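Local coordinates for protein fructokinase (Silicibacter sp., PDB 3C8U) that probably phosphorylates fructose with ATP, using a nucleotide-binding fold of the P-loop kinase type, at residues 94-106 against 116-129. Residues are numbered along the deposited sequence; the frame is centred on the assembly and turned at random.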
loop_
_atom_site.group_PDB
_atom_site.type_symbol
_atom_site.label_atom_id
_atom_site.label_comp_id
_atom_site.label_asym_id
_atom_site.label_seq_id
_atom_site.Cartn_x
_atom_site.Cartn_y
_atom_site.Cartn_z
ATOM N N ALA A 94 15.698 -3.080 -3.395
ATOM C CA ALA A 94 16.063 -4.066 -4.441
ATOM C C ALA A 94 15.405 -3.688 -5.771
ATOM O O ALA A 94 15.994 -3.808 -6.845
ATOM C CB ALA A 94 15.665 -5.507 -4.044
ATOM N N LEU A 95 14.207 -3.167 -5.662
ATOM C CA LEU A 95 13.411 -2.814 -6.851
ATOM C C LEU A 95 14.059 -1.769 -7.743
ATOM O O LEU A 95 13.887 -1.764 -8.980
ATOM C CB LEU A 95 12.010 -2.372 -6.471
ATOM C CG LEU A 95 11.050 -3.502 -6.120
ATOM C CD1 LEU A 95 9.759 -2.946 -5.508
ATOM C CD2 LEU A 95 10.770 -4.418 -7.342
ATOM N N LYS A 96 14.842 -0.904 -7.119
ATOM C CA LYS A 96 15.498 0.187 -7.864
ATOM C C LYS A 96 16.517 -0.357 -8.843
ATOM O O LYS A 96 16.516 -0.011 -10.032
ATOM C CB LYS A 96 16.175 1.184 -6.919
ATOM C CG LYS A 96 16.897 2.329 -7.629
ATOM C CD LYS A 96 17.645 3.222 -6.622
ATOM C CE LYS A 96 18.015 4.591 -7.187
ATOM N NZ LYS A 96 16.816 5.412 -7.573
ATOM N N HIS A 97 17.386 -1.249 -8.374
ATOM C CA HIS A 97 18.481 -1.651 -9.243
ATOM C C HIS A 97 18.596 -3.100 -9.602
ATOM O O HIS A 97 19.387 -3.445 -10.475
ATOM C CB HIS A 97 19.805 -1.108 -8.736
ATOM C CG HIS A 97 20.059 0.296 -9.201
ATOM N ND1 HIS A 97 20.046 0.645 -10.538
ATOM C CD2 HIS A 97 20.285 1.445 -8.515
ATOM C CE1 HIS A 97 20.278 1.938 -10.655
ATOM N NE2 HIS A 97 20.419 2.450 -9.446
ATOM N N GLN A 98 17.772 -3.945 -9.008
ATOM C CA GLN A 98 17.737 -5.351 -9.459
ATOM C C GLN A 98 16.807 -5.495 -10.646
ATOM O O GLN A 98 15.759 -4.854 -10.706
ATOM C CB GLN A 98 17.305 -6.300 -8.337
ATOM C CG GLN A 98 18.197 -6.236 -7.173
ATOM C CD GLN A 98 19.630 -6.628 -7.521
ATOM O OE1 GLN A 98 20.564 -5.849 -7.326
ATOM N NE2 GLN A 98 19.804 -7.844 -8.036
ATOM N N GLU A 99 17.182 -6.363 -11.575
ATOM C CA GLU A 99 16.386 -6.540 -12.793
ATOM C C GLU A 99 15.084 -7.253 -12.492
ATOM O O GLU A 99 14.011 -6.902 -12.967
ATOM C CB GLU A 99 17.169 -7.336 -13.844
ATOM C CG GLU A 99 18.316 -6.542 -14.457
ATOM C CD GLU A 99 17.868 -5.225 -15.075
ATOM O OE1 GLU A 99 16.654 -4.916 -15.063
ATOM O OE2 GLU A 99 18.746 -4.490 -15.586
ATOM N N ARG A 100 15.233 -8.269 -11.679
ATOM C CA ARG A 100 14.158 -9.212 -11.386
ATOM C C ARG A 100 14.070 -9.401 -9.887
ATOM O O ARG A 100 15.059 -9.704 -9.233
ATOM C CB ARG A 100 14.461 -10.538 -12.089
ATOM C CG ARG A 100 13.291 -11.494 -12.257
ATOM C CD ARG A 100 13.653 -12.628 -13.234
ATOM N NE ARG A 100 12.948 -12.498 -14.503
ATOM C CZ ARG A 100 13.523 -12.154 -15.650
ATOM N NH1 ARG A 100 14.832 -11.919 -15.704
ATOM N NH2 ARG A 100 12.786 -12.052 -16.746
ATOM N N VAL A 101 12.879 -9.209 -9.353
ATOM C CA VAL A 101 12.667 -9.305 -7.911
ATOM C C VAL A 101 11.428 -10.071 -7.562
ATOM O O VAL A 101 10.316 -9.697 -7.901
ATOM C CB VAL A 101 12.610 -7.891 -7.202
ATOM C CG1 VAL A 101 12.499 -8.042 -5.653
ATOM C CG2 VAL A 101 13.853 -7.028 -7.526
ATOM N N ILE A 102 11.652 -11.136 -6.807
ATOM C CA ILE A 102 10.606 -11.979 -6.245
ATOM C C ILE A 102 10.105 -11.407 -4.924
ATOM O O ILE A 102 10.896 -10.936 -4.080
ATOM C CB ILE A 102 11.093 -13.443 -6.032
ATOM C CG1 ILE A 102 11.563 -14.056 -7.368
ATOM C CG2 ILE A 102 9.986 -14.301 -5.368
ATOM C CD1 ILE A 102 10.468 -14.221 -8.376
ATOM N N TYR A 103 8.780 -11.461 -4.734
ATOM C CA TYR A 103 8.167 -10.962 -3.484
ATOM C C TYR A 103 6.883 -11.691 -3.097
ATOM O O TYR A 103 6.304 -12.401 -3.918
ATOM C CB TYR A 103 7.977 -9.436 -3.594
ATOM C CG TYR A 103 6.872 -8.995 -4.533
ATOM C CD1 TYR A 103 7.106 -8.785 -5.867
ATOM C CD2 TYR A 103 5.593 -8.754 -4.049
ATOM C CE1 TYR A 103 6.079 -8.391 -6.728
ATOM C CE2 TYR A 103 4.573 -8.380 -4.896
ATOM C CZ TYR A 103 4.817 -8.184 -6.222
ATOM O OH TYR A 103 3.768 -7.780 -7.028
ATOM N N PRO A 104 6.444 -11.553 -1.831
ATOM C CA PRO A 104 5.271 -12.276 -1.359
ATOM C C PRO A 104 3.985 -11.555 -1.616
ATOM O O PRO A 104 3.972 -10.349 -1.807
ATOM C CB PRO A 104 5.496 -12.383 0.144
ATOM C CG PRO A 104 6.461 -11.256 0.496
ATOM C CD PRO A 104 7.172 -10.867 -0.742
ATOM N N LEU A 105 2.931 -12.357 -1.652
ATOM C CA LEU A 105 1.556 -11.892 -1.825
ATOM C C LEU A 105 0.742 -12.358 -0.631
ATOM O O LEU A 105 0.846 -13.513 -0.211
ATOM C CB LEU A 105 0.942 -12.429 -3.138
ATOM C CG LEU A 105 1.471 -11.832 -4.458
ATOM C CD1 LEU A 105 0.786 -12.447 -5.720
ATOM C CD2 LEU A 105 1.346 -10.311 -4.418
ATOM N N PHE A 106 -0.086 -11.466 -0.114
ATOM C CA PHE A 106 -0.978 -11.799 1.002
ATOM C C PHE A 106 -2.242 -12.461 0.497
ATOM O O PHE A 106 -2.891 -11.955 -0.411
ATOM C CB PHE A 106 -1.323 -10.550 1.820
ATOM C CG PHE A 106 -1.923 -10.849 3.154
ATOM C CD1 PHE A 106 -1.185 -11.484 4.138
ATOM C CD2 PHE A 106 -3.231 -10.513 3.425
ATOM C CE1 PHE A 106 -1.757 -11.754 5.395
ATOM C CE2 PHE A 106 -3.801 -10.798 4.669
ATOM C CZ PHE A 106 -3.053 -11.412 5.641
ATOM N N GLY A 116 7.291 -16.028 -2.537
ATOM C CA GLY A 116 7.697 -16.502 -3.847
ATOM C C GLY A 116 6.548 -16.463 -4.828
ATOM O O GLY A 116 6.544 -17.194 -5.811
ATOM N N ALA A 117 5.586 -15.599 -4.541
ATOM C CA ALA A 117 4.265 -15.595 -5.240
ATOM C C ALA A 117 4.197 -14.643 -6.416
ATOM O O ALA A 117 3.354 -14.787 -7.303
ATOM C CB ALA A 117 3.118 -15.274 -4.247
ATOM N N ALA A 118 5.078 -13.649 -6.406
ATOM C CA ALA A 118 5.083 -12.629 -7.474
ATOM C C ALA A 118 6.484 -12.194 -7.854
ATOM O O ALA A 118 7.442 -12.377 -7.107
ATOM C CB ALA A 118 4.221 -11.410 -7.059
ATOM N N GLU A 119 6.598 -11.620 -9.039
ATOM C CA GLU A 119 7.882 -11.117 -9.549
ATOM C C GLU A 119 7.732 -9.812 -10.317
ATOM O O GLU A 119 6.883 -9.719 -11.169
ATOM C CB GLU A 119 8.480 -12.145 -10.502
ATOM C CG GLU A 119 9.909 -11.862 -10.911
ATOM C CD GLU A 119 10.401 -12.796 -11.999
ATOM O OE1 GLU A 119 9.857 -12.750 -13.108
ATOM O OE2 GLU A 119 11.342 -13.561 -11.746
ATOM N N VAL A 120 8.576 -8.832 -10.006
ATOM C CA VAL A 120 8.756 -7.665 -10.860
ATOM C C VAL A 120 9.929 -7.997 -11.765
ATOM O O VAL A 120 11.030 -8.281 -11.317
ATOM C CB VAL A 120 9.082 -6.406 -10.066
ATOM C CG1 VAL A 120 9.175 -5.232 -10.979
ATOM C CG2 VAL A 120 8.011 -6.206 -8.975
ATOM N N GLY A 121 9.653 -7.945 -13.060
ATOM C CA GLY A 121 10.629 -8.262 -14.095
ATOM C C GLY A 121 11.298 -7.070 -14.742
ATOM O O GLY A 121 10.875 -5.925 -14.580
ATOM N N PRO A 122 12.327 -7.343 -15.557
ATOM C CA PRO A 122 13.160 -6.300 -16.150
ATOM C C PRO A 122 12.408 -5.361 -17.097
ATOM O O PRO A 122 12.833 -4.239 -17.314
ATOM C CB PRO A 122 14.286 -7.067 -16.858
ATOM C CG PRO A 122 14.020 -8.514 -16.655
ATOM C CD PRO A 122 12.724 -8.708 -15.917
ATOM N N GLU A 123 11.277 -5.823 -17.603
ATOM C CA GLU A 123 10.432 -5.018 -18.516
ATOM C C GLU A 123 9.664 -3.912 -17.777
ATOM O O GLU A 123 9.218 -2.923 -18.358
ATOM C CB GLU A 123 9.450 -5.899 -19.273
ATOM C CG GLU A 123 8.291 -6.395 -18.448
ATOM C CD GLU A 123 8.576 -7.626 -17.608
ATOM O OE1 GLU A 123 9.745 -8.130 -17.545
ATOM O OE2 GLU A 123 7.592 -8.104 -17.012
ATOM N N CYS A 124 9.526 -4.093 -16.474
ATOM C CA CYS A 124 8.858 -3.108 -15.612
ATOM C C CYS A 124 9.757 -1.942 -15.293
ATOM O O CYS A 124 10.827 -2.076 -14.700
ATOM C CB CYS A 124 8.353 -3.764 -14.317
ATOM S SG CYS A 124 7.626 -2.581 -13.123
ATOM N N ARG A 125 9.267 -0.767 -15.658
ATOM C CA ARG A 125 10.019 0.491 -15.564
ATOM C C ARG A 125 9.601 1.293 -14.344
ATOM O O ARG A 125 10.356 2.060 -13.800
ATOM C CB ARG A 125 9.801 1.335 -16.836
ATOM C CG ARG A 125 10.499 0.763 -18.061
ATOM C CD ARG A 125 10.993 1.851 -18.999
ATOM N NE ARG A 125 11.424 3.045 -18.283
ATOM C CZ ARG A 125 11.306 4.267 -18.783
ATOM N NH1 ARG A 125 10.771 4.421 -19.988
ATOM N NH2 ARG A 125 11.705 5.324 -18.080
ATOM N N VAL A 126 8.364 1.075 -13.922
ATOM C CA VAL A 126 7.808 1.767 -12.760
ATOM C C VAL A 126 7.039 0.790 -11.892
ATOM O O VAL A 126 6.158 0.096 -12.369
ATOM C CB VAL A 126 6.852 2.886 -13.195
ATOM C CG1 VAL A 126 6.179 3.564 -11.967
ATOM C CG2 VAL A 126 7.622 3.904 -14.075
ATOM N N ALA A 127 7.409 0.753 -10.619
ATOM C CA ALA A 127 6.678 -0.006 -9.609
ATOM C C ALA A 127 5.864 0.972 -8.784
ATOM O O ALA A 127 6.389 1.936 -8.204
ATOM C CB ALA A 127 7.630 -0.815 -8.703
ATOM N N ILE A 128 4.562 0.721 -8.791
ATOM C CA ILE A 128 3.626 1.459 -7.975
ATOM C C ILE A 128 3.456 0.609 -6.734
ATOM O O ILE A 128 2.866 -0.466 -6.784
ATOM C CB ILE A 128 2.270 1.680 -8.626
ATOM C CG1 ILE A 128 2.425 2.475 -9.925
ATOM C CG2 ILE A 128 1.298 2.364 -7.626
ATOM C CD1 ILE A 128 1.169 2.511 -10.688
ATOM N N ILE A 129 4.024 1.112 -5.646
ATOM C CA ILE A 129 4.040 0.409 -4.362
ATOM C C ILE A 129 2.828 0.936 -3.623
ATOM O O ILE A 129 2.668 2.138 -3.482
ATOM C CB ILE A 129 5.310 0.720 -3.537
ATOM C CG1 ILE A 129 6.597 0.515 -4.345
ATOM C CG2 ILE A 129 5.327 -0.086 -2.191
ATOM C CD1 ILE A 129 6.697 -0.786 -5.007
HETATM O O HOH W 1 15.286 -3.395 -16.324
#
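Tyr103 faces two residues of the opposite strand at once, Ala117 and Ala118, in a classic beta bulge. Its carbonyl O accepts a hydrogen bond from Ala118 N at 3.0 Å and a weak one from Ala117 N. Tyr103 N donates a hydrogen bond to Ala118 O. Beyond the bulge the pairing is regular and antiparallel. Val101 and Val120 are a hydrogen-bonded pair, with Val101 N to Val120 O at 2.9 Å and Val120 N to Val101 O as the second bond. The Tyr103 ring leans across to the partner strand, with CG set between the backbone N and the carbonyl carbon (chi1 72°). Ala118 CB sits over one ring face, 3.7 Å from the centroid, as a CH-pi contact. Val120 CG2 touches Tyr103 CE1 obliquely and also meets Leu95 CD2 at 3.7 Å. On the same buried side Leu95 CD1 meets Ile129 CD1 tip to tip. Ile102 and Glu119 share the other face of the hairpin, where Ile102 CD1 packs on Glu119 CG at 3.5 Å. At the hairpin's end Arg100 lies near Glu119 and Pro122, but the detail of its salt bridge to Glu119 is doubtful. The hairpin of strands 101-107 and 112-120 packs with helix 85-97 over one face of the parallel sheet: Tyr103 and Val120 touch Val56 of strand 53-57, while Leu95 reaches Leu24 of strand 23-28. Helix 36-48 covers Ile128 on the opposite face.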